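Local coordinates for protein aminotransferase TlmJ (Streptoalloteichus hindustanus, PDB 5UID) that is probably a pyridoxal phosphate-dependent aminotransferase of the DegT/DnrJ/EryC1 family, transferring amino groups in natural-product biosynthesis, at residues A[61-66]-A[241-246]. Numbering follows the deposited sequence.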
loop_
_atom_site.group_PDB
_atom_site.type_symbol
_atom_site.label_atom_id
_atom_site.label_comp_id
_atom_site.label_asym_id
_atom_site.label_seq_id
_atom_site.Cartn_x
_atom_site.Cartn_y
_atom_site.Cartn_z
ATOM N N CYS A 61 -0.665 2.529 7.884
ATOM C CA CYS A 61 -1.394 3.445 8.757
ATOM C C CYS A 61 -1.798 4.712 8.018
ATOM O O CYS A 61 -2.910 5.221 8.211
ATOM C CB CYS A 61 -0.551 3.789 9.982
ATOM S SG CYS A 61 -1.401 4.835 11.196
ATOM N N THR A 62 -0.905 5.247 7.184
ATOM C CA THR A 62 -1.241 6.429 6.398
ATOM C C THR A 62 -2.493 6.190 5.567
ATOM O O THR A 62 -3.395 7.033 5.520
ATOM C CB THR A 62 -0.070 6.813 5.499
ATOM O OG1 THR A 62 1.092 7.052 6.304
ATOM C CG2 THR A 62 -0.407 8.067 4.703
ATOM N N GLU A 63 -2.567 5.030 4.912
ATOM C CA GLU A 63 -3.756 4.693 4.141
ATOM C C GLU A 63 -4.974 4.581 5.045
ATOM O O GLU A 63 -6.074 5.001 4.673
ATOM C CB GLU A 63 -3.525 3.391 3.378
ATOM C CG GLU A 63 -4.645 3.028 2.433
ATOM C CD GLU A 63 -4.727 3.948 1.233
ATOM O OE1 GLU A 63 -3.736 4.650 0.942
ATOM O OE2 GLU A 63 -5.788 3.966 0.578
ATOM N N GLY A 64 -4.795 4.021 6.245
ATOM C CA GLY A 64 -5.884 3.995 7.206
ATOM C C GLY A 64 -6.323 5.381 7.631
ATOM O O GLY A 64 -7.511 5.614 7.873
ATOM N N LEU A 65 -5.380 6.322 7.719
ATOM C CA LEU A 65 -5.742 7.694 8.062
ATOM C C LEU A 65 -6.493 8.369 6.919
ATOM O O LEU A 65 -7.498 9.055 7.147
ATOM C CB LEU A 65 -4.492 8.492 8.434
ATOM C CG LEU A 65 -3.810 8.138 9.761
ATOM C CD1 LEU A 65 -2.409 8.725 9.823
ATOM C CD2 LEU A 65 -4.640 8.621 10.949
ATOM N N PHE A 66 -6.018 8.189 5.682
ATOM C CA PHE A 66 -6.726 8.734 4.528
ATOM C C PHE A 66 -8.133 8.157 4.421
ATOM O O PHE A 66 -9.090 8.885 4.129
ATOM C CB PHE A 66 -5.943 8.457 3.242
ATOM C CG PHE A 66 -4.956 9.531 2.884
ATOM C CD1 PHE A 66 -3.752 9.646 3.564
ATOM C CD2 PHE A 66 -5.222 10.415 1.848
ATOM C CE1 PHE A 66 -2.841 10.630 3.231
ATOM C CE2 PHE A 66 -4.315 11.402 1.509
ATOM C CZ PHE A 66 -3.121 11.510 2.201
ATOM N N PHE A 241 -15.110 5.220 -5.718
ATOM C CA PHE A 241 -13.906 5.193 -6.549
ATOM C C PHE A 241 -12.668 4.948 -5.681
ATOM O O PHE A 241 -11.740 5.753 -5.609
ATOM C CB PHE A 241 -13.793 6.490 -7.341
ATOM C CG PHE A 241 -14.995 6.785 -8.197
ATOM C CD1 PHE A 241 -15.538 5.807 -9.014
ATOM C CD2 PHE A 241 -15.589 8.037 -8.173
ATOM C CE1 PHE A 241 -16.645 6.073 -9.801
ATOM C CE2 PHE A 241 -16.697 8.310 -8.956
ATOM C CZ PHE A 241 -17.225 7.325 -9.772
ATOM N N GLY A 242 -12.667 3.789 -5.016
ATOM C CA GLY A 242 -11.648 3.503 -4.035
ATOM C C GLY A 242 -10.352 2.989 -4.635
ATOM O O GLY A 242 -10.308 2.441 -5.738
ATOM N N ARG A 243 -9.274 3.187 -3.880
ATOM C CA ARG A 243 -7.975 2.616 -4.207
ATOM C C ARG A 243 -7.949 1.156 -3.761
ATOM O O ARG A 243 -8.951 0.604 -3.296
ATOM C CB ARG A 243 -6.855 3.425 -3.552
ATOM C CG ARG A 243 -6.790 4.876 -3.988
ATOM C CD ARG A 243 -5.723 5.650 -3.225
ATOM N NE ARG A 243 -5.960 5.617 -1.784
ATOM C CZ ARG A 243 -6.734 6.481 -1.132
ATOM N NH1 ARG A 243 -7.351 7.454 -1.791
ATOM N NH2 ARG A 243 -6.891 6.371 0.179
ATOM N N ARG A 244 -6.793 0.511 -3.896
ATOM C CA ARG A 244 -6.573 -0.832 -3.364
ATOM C C ARG A 244 -5.755 -0.666 -2.089
ATOM O O ARG A 244 -4.552 -0.395 -2.139
ATOM C CB ARG A 244 -5.873 -1.721 -4.385
ATOM C CG ARG A 244 -5.843 -3.200 -4.019
ATOM C CD ARG A 244 -5.217 -4.010 -5.137
ATOM N NE ARG A 244 -5.107 -5.436 -4.830
ATOM C CZ ARG A 244 -4.049 -5.999 -4.253
ATOM N NH1 ARG A 244 -3.008 -5.253 -3.907
ATOM N NH2 ARG A 244 -4.026 -7.307 -4.026
ATOM N N SER A 245 -6.414 -0.825 -0.944
ATOM C CA SER A 245 -5.851 -0.451 0.346
ATOM C C SER A 245 -5.734 -1.646 1.288
ATOM O O SER A 245 -5.750 -1.483 2.508
ATOM C CB SER A 245 -6.696 0.646 0.989
ATOM O OG SER A 245 -6.922 1.711 0.081
ATOM N N ILE A 246 -5.612 -2.846 0.738
ATOM C CA ILE A 246 -5.612 -4.062 1.532
ATOM C C ILE A 246 -4.179 -4.516 1.766
ATOM O O ILE A 246 -3.237 -4.077 1.101
ATOM C CB ILE A 246 -6.436 -5.179 0.857
ATOM C CG1 ILE A 246 -5.863 -5.496 -0.528
ATOM C CG2 ILE A 246 -7.899 -4.775 0.761
ATOM C CD1 ILE A 246 -6.500 -6.697 -1.197
#
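Glu63 leaves its helix with CG anti to the backbone N (chi1 -174°) and then bends at chi2, which carries the carboxylate across to Arg243 and Ser245; Arg243, itself bent at chi3, presents NE and NH2 to the same acid. Both nitrogens grip one oxygen side-on: NH2 of Arg243 lies 2.7 Å from OE2 of Glu63, and NE of Arg243 lies 2.9 Å from that OE2. The oxygen sits close to the guanidinium plane, while the carboxylate is turned 76° against it; OE2 offers its syn lone pair to NE, whereas NH2 meets it from above the carboxylate plane. Ser245 adds a third donor, also from above that plane, its OG 2.6 Å from Glu63 OE2; its small side chain reaches the buried oxygen without crowding the arginine.

Helix 61-72 opens at the cofactor phosphate, as in fold-type I aminotransferases: the backbone N atoms of Cys61 and Thr62 bond the phosphate of the modified lysine at position 187. The salt bridge joins this helix's first turn to the loop between strand 237-238 and helix 249-280. A glutamine in place of Glu63 would probably leave the buried guanidinium without its full countercharge on this side. Arginine's several N-H groups let it also bridge Glu70 through NH1, while Phe66 gives NH2 an apolar flank through CB (3.8 Å). At the dimer interface, NE of Arg243 of the second subunit comes close to NE of this Arg243, an approach of like charges that Glu63 and Glu70 are likely to ease.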